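PDB 5DWD: esterase from Pelagibacterium halotolerans, which probably hydrolyses carboxylic ester bonds as a carboxylesterase of the alpha/beta hydrolase superfamily. Local coordinates for residues F92-D95 with D99-L102; S163-A168 with D191-I196; V45-Y50 with P113-F118. All blocks are in the same frame, centred on the assembly; numbering follows the deposited sequence.

Interaction 1. Residues F92-D95 with D99-L102; sequences FPLD and DRTL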
loop_
_atom_site.group_PDB
_atom_site.type_symbol
_atom_site.label_atom_id
_atom_site.label_comp_id
_atom_site.label_asym_id
_atom_site.label_seq_id
_atom_site.Cartn_x
_atom_site.Cartn_y
_atom_site.Cartn_z
ATOM N N PHE B 92 -19.006 1.019 20.229
ATOM C CA PHE B 92 -19.837 2.222 20.300
ATOM C C PHE B 92 -21.282 1.799 20.379
ATOM O O PHE B 92 -21.615 0.666 19.995
ATOM C CB PHE B 92 -19.594 3.210 19.151
ATOM C CG PHE B 92 -19.689 2.593 17.757
ATOM C CD1 PHE B 92 -20.922 2.463 17.102
ATOM C CD2 PHE B 92 -18.550 2.197 17.055
ATOM C CE1 PHE B 92 -21.020 1.935 15.825
ATOM C CE2 PHE B 92 -18.643 1.680 15.782
ATOM C CZ PHE B 92 -19.889 1.594 15.168
ATOM N N PRO B 93 -22.157 2.692 20.921
ATOM C CA PRO B 93 -23.557 2.303 21.138
ATOM C C PRO B 93 -24.357 2.342 19.868
ATOM O O PRO B 93 -23.995 3.018 18.869
ATOM C CB PRO B 93 -24.078 3.362 22.152
ATOM C CG PRO B 93 -23.136 4.465 22.040
ATOM C CD PRO B 93 -21.805 3.960 21.614
ATOM N N LEU B 94 -25.399 1.493 19.881
ATOM C CA LEU B 94 -26.328 1.404 18.802
ATOM C C LEU B 94 -27.745 1.525 19.333
ATOM O O LEU B 94 -28.042 1.053 20.443
ATOM C CB LEU B 94 -26.227 0.072 18.095
ATOM C CG LEU B 94 -24.928 -0.162 17.270
ATOM C CD1 LEU B 94 -24.934 -1.611 16.739
ATOM C CD2 LEU B 94 -24.727 0.865 16.191
ATOM N N ASP B 95 -28.601 2.109 18.513
ATOM C CA ASP B 95 -30.076 2.037 18.790
ATOM C C ASP B 95 -30.675 1.094 17.770
ATOM O O ASP B 95 -30.818 1.443 16.602
ATOM C CB ASP B 95 -30.673 3.428 18.713
ATOM C CG ASP B 95 -32.154 3.431 19.056
ATOM O OD1 ASP B 95 -32.824 2.313 19.152
ATOM O OD2 ASP B 95 -32.646 4.592 19.231
ATOM N N ASP B 99 -32.590 3.329 12.175
ATOM C CA ASP B 99 -31.522 3.349 11.179
ATOM C C ASP B 99 -30.206 3.675 11.901
ATOM O O ASP B 99 -30.130 4.629 12.691
ATOM C CB ASP B 99 -31.752 4.412 10.124
ATOM C CG ASP B 99 -30.573 4.503 9.165
ATOM O OD1 ASP B 99 -30.461 3.653 8.275
ATOM O OD2 ASP B 99 -29.721 5.360 9.393
ATOM N N ARG B 100 -29.198 2.858 11.628
ATOM C CA ARG B 100 -27.933 2.905 12.370
ATOM C C ARG B 100 -26.893 3.879 11.829
ATOM O O ARG B 100 -25.850 4.023 12.404
ATOM C CB ARG B 100 -27.349 1.488 12.432
ATOM C CG ARG B 100 -28.184 0.603 13.326
ATOM C CD ARG B 100 -27.794 -0.844 13.233
ATOM N NE ARG B 100 -28.338 -1.457 12.036
ATOM C CZ ARG B 100 -28.063 -2.696 11.589
ATOM N NH1 ARG B 100 -27.208 -3.474 12.205
ATOM N NH2 ARG B 100 -28.657 -3.154 10.498
ATOM N N THR B 101 -27.179 4.588 10.751
ATOM C CA THR B 101 -26.220 5.473 10.124
ATOM C C THR B 101 -25.667 6.472 11.096
ATOM O O THR B 101 -24.452 6.554 11.224
ATOM C CB THR B 101 -26.845 6.201 8.914
ATOM O OG1 THR B 101 -27.353 5.201 8.026
ATOM C CG2 THR B 101 -25.779 7.009 8.177
ATOM N N LEU B 102 -26.521 7.171 11.837
ATOM C CA LEU B 102 -26.064 8.225 12.718
ATOM C C LEU B 102 -25.204 7.665 13.847
ATOM O O LEU B 102 -24.115 8.216 14.158
ATOM C CB LEU B 102 -27.273 8.955 13.314
ATOM C CG LEU B 102 -27.010 10.281 13.937
ATOM C CD1 LEU B 102 -26.393 11.310 12.954
ATOM C CD2 LEU B 102 -28.367 10.810 14.418
#

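Interaction 2. Residues S163-A168 with D191-I196; sequences SGLIVA and DVVPVI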
loop_
_atom_site.group_PDB
_atom_site.type_symbol
_atom_site.label_atom_id
_atom_site.label_comp_id
_atom_site.label_asym_id
_atom_site.label_seq_id
_atom_site.Cartn_x
_atom_site.Cartn_y
_atom_site.Cartn_z
ATOM N N SER B 163 -17.869 -9.120 7.334
ATOM C CA SER B 163 -19.262 -8.669 7.565
ATOM C C SER B 163 -19.429 -7.260 8.122
ATOM O O SER B 163 -20.249 -7.036 8.976
ATOM C CB SER B 163 -20.028 -9.674 8.432
ATOM O OG SER B 163 -19.792 -11.030 7.942
ATOM N N GLY B 164 -18.657 -6.338 7.536
ATOM C CA GLY B 164 -18.600 -4.962 7.868
ATOM C C GLY B 164 -19.010 -4.083 6.717
ATOM O O GLY B 164 -19.769 -4.476 5.839
ATOM N N LEU B 165 -18.569 -2.824 6.774
ATOM C CA LEU B 165 -18.855 -1.799 5.774
ATOM C C LEU B 165 -17.933 -0.614 6.119
ATOM O O LEU B 165 -17.301 -0.621 7.137
ATOM C CB LEU B 165 -20.339 -1.404 5.793
ATOM C CG LEU B 165 -20.977 -1.073 7.133
ATOM C CD1 LEU B 165 -20.582 0.301 7.684
ATOM C CD2 LEU B 165 -22.496 -1.146 7.026
ATOM N N ILE B 166 -17.947 0.400 5.244
ATOM C CA ILE B 166 -17.226 1.657 5.434
ATOM C C ILE B 166 -18.145 2.625 6.118
ATOM O O ILE B 166 -19.194 2.989 5.525
ATOM C CB ILE B 166 -16.690 2.243 4.158
ATOM C CG1 ILE B 166 -15.673 1.354 3.521
ATOM C CG2 ILE B 166 -15.978 3.552 4.460
ATOM C CD1 ILE B 166 -15.321 1.728 2.073
ATOM N N VAL B 167 -17.817 3.010 7.353
ATOM C CA VAL B 167 -18.548 4.073 8.048
ATOM C C VAL B 167 -17.945 5.407 7.516
ATOM O O VAL B 167 -16.743 5.617 7.547
ATOM C CB VAL B 167 -18.363 4.008 9.589
ATOM C CG1 VAL B 167 -18.971 5.233 10.309
ATOM C CG2 VAL B 167 -19.006 2.735 10.122
ATOM N N ALA B 168 -18.812 6.289 7.052
ATOM C CA ALA B 168 -18.396 7.653 6.623
ATOM C C ALA B 168 -17.433 7.654 5.397
ATOM O O ALA B 168 -16.340 8.144 5.466
ATOM C CB ALA B 168 -17.766 8.388 7.820
ATOM N N ASP B 191 -28.802 -10.537 7.150
ATOM C CA ASP B 191 -29.836 -9.535 7.338
ATOM C C ASP B 191 -29.542 -8.598 8.473
ATOM O O ASP B 191 -30.335 -7.745 8.809
ATOM C CB ASP B 191 -31.176 -10.227 7.616
ATOM C CG ASP B 191 -31.880 -10.622 6.366
ATOM O OD1 ASP B 191 -31.786 -9.903 5.327
ATOM O OD2 ASP B 191 -32.589 -11.654 6.451
ATOM N N VAL B 192 -28.367 -8.733 9.081
ATOM C CA VAL B 192 -27.982 -7.903 10.176
ATOM C C VAL B 192 -27.161 -6.725 9.673
ATOM O O VAL B 192 -27.484 -5.577 9.957
ATOM C CB VAL B 192 -27.158 -8.724 11.208
ATOM C CG1 VAL B 192 -26.721 -7.864 12.363
ATOM C CG2 VAL B 192 -28.047 -9.895 11.711
ATOM N N VAL B 193 -26.098 -7.018 8.934
ATOM C CA VAL B 193 -25.365 -6.045 8.144
ATOM C C VAL B 193 -25.457 -6.587 6.743
ATOM O O VAL B 193 -24.769 -7.513 6.339
ATOM C CB VAL B 193 -23.888 -5.972 8.521
ATOM C CG1 VAL B 193 -23.176 -5.007 7.588
ATOM C CG2 VAL B 193 -23.747 -5.555 9.972
ATOM N N PRO B 194 -26.371 -6.050 5.908
ATOM C CA PRO B 194 -26.547 -6.652 4.610
ATOM C C PRO B 194 -25.315 -6.479 3.692
ATOM O O PRO B 194 -24.481 -5.597 3.905
ATOM C CB PRO B 194 -27.757 -5.903 4.020
ATOM C CG PRO B 194 -28.539 -5.483 5.258
ATOM C CD PRO B 194 -27.462 -5.131 6.304
ATOM N N VAL B 195 -25.141 -7.474 2.845
ATOM C CA VAL B 195 -24.000 -7.709 1.971
ATOM C C VAL B 195 -23.615 -6.504 1.115
ATOM O O VAL B 195 -22.432 -6.307 0.737
ATOM C CB VAL B 195 -24.146 -9.016 1.149
ATOM C CG1 VAL B 195 -25.192 -8.859 0.035
ATOM C CG2 VAL B 195 -22.823 -9.487 0.615
ATOM N N ILE B 196 -24.604 -5.686 0.765
ATOM C CA ILE B 196 -24.363 -4.406 0.147
ATOM C C ILE B 196 -23.244 -3.575 0.797
ATOM O O ILE B 196 -22.521 -2.896 0.107
ATOM C CB ILE B 196 -25.665 -3.553 0.009
ATOM C CG1 ILE B 196 -25.350 -2.401 -0.965
ATOM C CG2 ILE B 196 -26.119 -2.985 1.327
ATOM C CD1 ILE B 196 -26.487 -1.979 -1.826
#

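Interaction 3. Residues V45-Y50 with P113-F118; sequences VLLHGY and PVLDAF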
loop_
_atom_site.group_PDB
_atom_site.type_symbol
_atom_site.label_atom_id
_atom_site.label_comp_id
_atom_site.label_asym_id
_atom_site.label_seq_id
_atom_site.Cartn_x
_atom_site.Cartn_y
_atom_site.Cartn_z
ATOM N N VAL B 45 -4.402 -8.682 15.279
ATOM C CA VAL B 45 -5.306 -8.105 16.258
ATOM C C VAL B 45 -6.722 -8.431 15.766
ATOM O O VAL B 45 -7.076 -8.102 14.625
ATOM C CB VAL B 45 -5.118 -6.591 16.343
ATOM C CG1 VAL B 45 -6.078 -5.958 17.263
ATOM C CG2 VAL B 45 -3.672 -6.291 16.809
ATOM N N LEU B 46 -7.503 -9.001 16.656
ATOM C CA LEU B 46 -8.857 -9.446 16.327
ATOM C C LEU B 46 -9.866 -8.612 17.050
ATOM O O LEU B 46 -9.832 -8.540 18.238
ATOM C CB LEU B 46 -9.043 -10.913 16.809
ATOM C CG LEU B 46 -8.057 -11.909 16.244
ATOM C CD1 LEU B 46 -7.845 -13.098 17.157
ATOM C CD2 LEU B 46 -8.529 -12.400 14.876
ATOM N N LEU B 47 -10.825 -8.030 16.315
ATOM C CA LEU B 47 -11.794 -7.066 16.865
ATOM C C LEU B 47 -13.195 -7.683 16.795
ATOM O O LEU B 47 -13.745 -7.907 15.672
ATOM C CB LEU B 47 -11.740 -5.739 16.137
ATOM C CG LEU B 47 -10.371 -5.045 16.000
ATOM C CD1 LEU B 47 -10.542 -3.727 15.248
ATOM C CD2 LEU B 47 -9.801 -4.808 17.405
ATOM N N HIS B 48 -13.766 -7.877 17.978
ATOM C CA HIS B 48 -15.144 -8.481 18.083
ATOM C C HIS B 48 -16.286 -7.562 17.664
ATOM O O HIS B 48 -16.128 -6.327 17.524
ATOM C CB HIS B 48 -15.368 -9.046 19.476
ATOM C CG HIS B 48 -15.467 -8.006 20.535
ATOM N ND1 HIS B 48 -16.592 -7.215 20.673
ATOM C CD2 HIS B 48 -14.581 -7.564 21.468
ATOM C CE1 HIS B 48 -16.438 -6.389 21.695
ATOM N NE2 HIS B 48 -15.204 -6.534 22.153
ATOM N N GLY B 49 -17.462 -8.178 17.476
ATOM C CA GLY B 49 -18.657 -7.442 17.123
ATOM C C GLY B 49 -19.423 -6.928 18.315
ATOM O O GLY B 49 -19.103 -7.181 19.486
ATOM N N TYR B 50 -20.522 -6.224 18.019
ATOM C CA TYR B 50 -21.360 -5.662 19.037
ATOM C C TYR B 50 -21.996 -6.737 19.874
ATOM O O TYR B 50 -22.567 -7.691 19.355
ATOM C CB TYR B 50 -22.477 -4.847 18.363
ATOM C CG TYR B 50 -23.477 -4.195 19.280
ATOM C CD1 TYR B 50 -23.211 -2.864 19.816
ATOM C CD2 TYR B 50 -24.647 -4.784 19.611
ATOM C CE1 TYR B 50 -24.144 -2.253 20.663
ATOM C CE2 TYR B 50 -25.614 -4.126 20.455
ATOM C CZ TYR B 50 -25.327 -2.897 20.981
ATOM O OH TYR B 50 -26.271 -2.259 21.816
ATOM N N PRO B 113 -10.091 7.021 18.430
ATOM C CA PRO B 113 -8.904 7.265 19.240
ATOM C C PRO B 113 -8.563 6.219 20.293
ATOM O O PRO B 113 -7.411 6.075 20.654
ATOM C CB PRO B 113 -9.205 8.649 19.903
ATOM C CG PRO B 113 -10.642 8.873 19.753
ATOM C CD PRO B 113 -11.134 8.053 18.563
ATOM N N VAL B 114 -9.579 5.514 20.808
ATOM C CA VAL B 114 -9.374 4.476 21.729
ATOM C C VAL B 114 -8.667 3.307 21.129
ATOM O O VAL B 114 -7.690 2.804 21.666
ATOM C CB VAL B 114 -10.726 4.036 22.364
ATOM C CG1 VAL B 114 -10.490 2.895 23.316
ATOM C CG2 VAL B 114 -11.381 5.234 23.072
ATOM N N LEU B 115 -9.146 2.887 19.952
ATOM C CA LEU B 115 -8.507 1.789 19.226
ATOM C C LEU B 115 -7.081 2.168 18.764
ATOM O O LEU B 115 -6.163 1.384 18.870
ATOM C CB LEU B 115 -9.395 1.335 18.003
ATOM C CG LEU B 115 -8.835 0.165 17.215
ATOM C CD1 LEU B 115 -8.502 -0.983 18.144
ATOM C CD2 LEU B 115 -9.916 -0.181 16.180
ATOM N N ASP B 116 -6.912 3.392 18.284
ATOM C CA ASP B 116 -5.629 3.891 17.858
ATOM C C ASP B 116 -4.638 3.835 19.018
ATOM O O ASP B 116 -3.491 3.366 18.883
ATOM C CB ASP B 116 -5.822 5.359 17.411
ATOM C CG ASP B 116 -4.711 5.812 16.549
ATOM O OD1 ASP B 116 -4.405 5.106 15.564
ATOM O OD2 ASP B 116 -4.101 6.811 16.915
ATOM N N ALA B 117 -5.088 4.254 20.200
ATOM C CA ALA B 117 -4.186 4.202 21.373
ATOM C C ALA B 117 -3.825 2.799 21.796
ATOM O O ALA B 117 -2.678 2.516 22.130
ATOM C CB ALA B 117 -4.767 5.009 22.511
ATOM N N PHE B 118 -4.793 1.877 21.685
ATOM C CA PHE B 118 -4.543 0.479 21.999
ATOM C C PHE B 118 -3.474 -0.102 21.120
ATOM O O PHE B 118 -2.580 -0.854 21.552
ATOM C CB PHE B 118 -5.807 -0.361 21.902
ATOM C CG PHE B 118 -5.535 -1.834 21.952
ATOM C CD1 PHE B 118 -5.254 -2.477 23.158
ATOM C CD2 PHE B 118 -5.516 -2.610 20.773
ATOM C CE1 PHE B 118 -5.029 -3.839 23.216
ATOM C CE2 PHE B 118 -5.209 -3.950 20.847
ATOM C CZ PHE B 118 -4.983 -4.557 22.060
#

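Interaction 1. Residues F92-D95 with D99-L102
Leu94 and Asp95 meet Arg100 through the aliphatic part of its side chain, in a loose contact at the protein surface without a hydrogen bond between the two segments. Arg100 CG is the shared point: Leu94 CD2 lies 4.5 Å from it, and the backbone oxygen Asp95 O lies 4.3 Å from the same carbon. CD2 makes the nearest approach of the leucine; CD1 also packs on Tyr50. Beyond CG the arginine bends sharply (chi3 -78°), which carries its guanidinium group away from Leu94. There NH2 donates to Val192 O, while NH1 makes a weak hydrogen bond to a bound polyether, probably from the crystallisation liquor, and lies close to the like-charged NH2 of Arg104. Leu94, Arg100, Arg104 and Val192 all line the pocket of that molecule.

Next to Arg100 the backbone is fixed by a capping bond. Asp99 OD2 accepts from Thr101 N (3.0 Å, 150° at the hydrogen), the amide sitting 57° out of the carboxylate plane. The same OD2 receives Thr101 OG1 at 2.7 Å on its syn lone pair, so a single oxygen holds two donors of one residue and ties the turn to the start of helix 101-126. On the other segment, the carboxylate of Asp95 is engaged by a salt bridge from OD2 to Arg98 NH1, within the short link that joins the segments.

The loop 92-95 leaves the two-stranded hairpin 80-82/89-90 and runs over two helices. Phe92 packs on Met144 of helix 140-149 and on Arg104 of helix 101-126, and Leu94 on Gln140 and Ala103, so loop 92-95 bridges the first turn of helix 101-126 and the N-terminal half of helix 140-149.

Interaction 2. Residues S163-A168 with D191-I196
Ser163 turns its backbone oxygen into the side chain of Val193, opening a buried contact between two loops. Ser163 O lies 3.8 Å from Val193 CB and 3.9 Å from Val193 CG2, with CG1 similarly close, so the oxygen rests over the branch point of the valine. No polar partner for Ser163 O is found in the model. A left-handed backbone (phi 59°) takes the chain through this turn, and the serine side chain rests against Asp190 and His222. Gly164 O passes beside Val193 CG1, at 3.9 Å. Leu165 completes the contact with its CD2 branch, 4.0 Å from Val193 CG1. Its CG sits between the backbone N and the carbonyl carbon (chi1 49°), which brings CD2 to the valine; the side chain also touches Met143 of helix 140-149. Beyond it the segment runs on to Ala168, the N-cap of helix 169-175.

Val193 is positioned from behind: its N and that of Val192 both donate to Asp190 OD1, and Val193 O accepts from His186 NE2. Both loops follow the C-terminal ends of neighbouring parallel strands, 158-162 and 182-187, where the alpha/beta hydrolase fold carries its active site; the arrangement of Asp190 with Ser139 and His222 is consistent with a Ser-His-Asp catalytic triad.

Interaction 3. Residues V45-Y50 with P113-F118
This is buried strand-on-helix packing: Val45 and Leu47 of the inner strand 42-47 meet Leu115 and Phe118 of helix 101-126, which covers one face of the sheet. Val45 and Leu47 alternate with Leu46 and thus share a face; Leu115 and Phe118 are about one helical turn apart. The two leucines reach toward each other tip to tip, methyl against methyl, with Leu47 CD1 3.7 Å from Leu115 CD2 and Leu47 CD2 4.1 Å from Leu115 CD1. Leu115 achieves this with CG anti to its own amide nitrogen (chi1 -178°). One turn further along the helix, the Phe118 ring takes Val45 CG1 at its edge, near the ring plane, CE2 being 4.2 Å away. Here the side chains do not meet end on but slide past each other in opposite directions, so the valine methyl flanks the ring instead of lying over a face. Phe118 also touches Leu28 and Pro76 in nearby loops.

Leu135 of strand 133-138 flanks Val45 and Leu47, and helix 140-149 completes the layer, with Ala145 against Leu47 and Met144 and Thr148 against Leu115. Leu46 points to the other face of the sheet, onto Leu57, Leu60 and Trp64 of helix 54-65, so strand 42-47 is sandwiched between helices.

In the fold
From the N terminus, interaction 3 opens first, on strand 42-47 inside the sheet, and closes some sixty residues later on helix 101-126. Within that long loop lies interaction 1, a short turn-back with three residues between its segments, which ends at the start of the same helix. Their centres are about 17 Å apart, yet Leu94 reaches Tyr50. Interaction 2 follows both in sequence and crosses neither; its loop takes in helix 169-175 and strand 182-187. It joins interaction 1 at the pocket through Arg100, but stays about 8 Å, nearest atoms, from interaction 3. All three have a residue at the pocket, but the packing of interaction 3 ties helix 101-126 to the sheet.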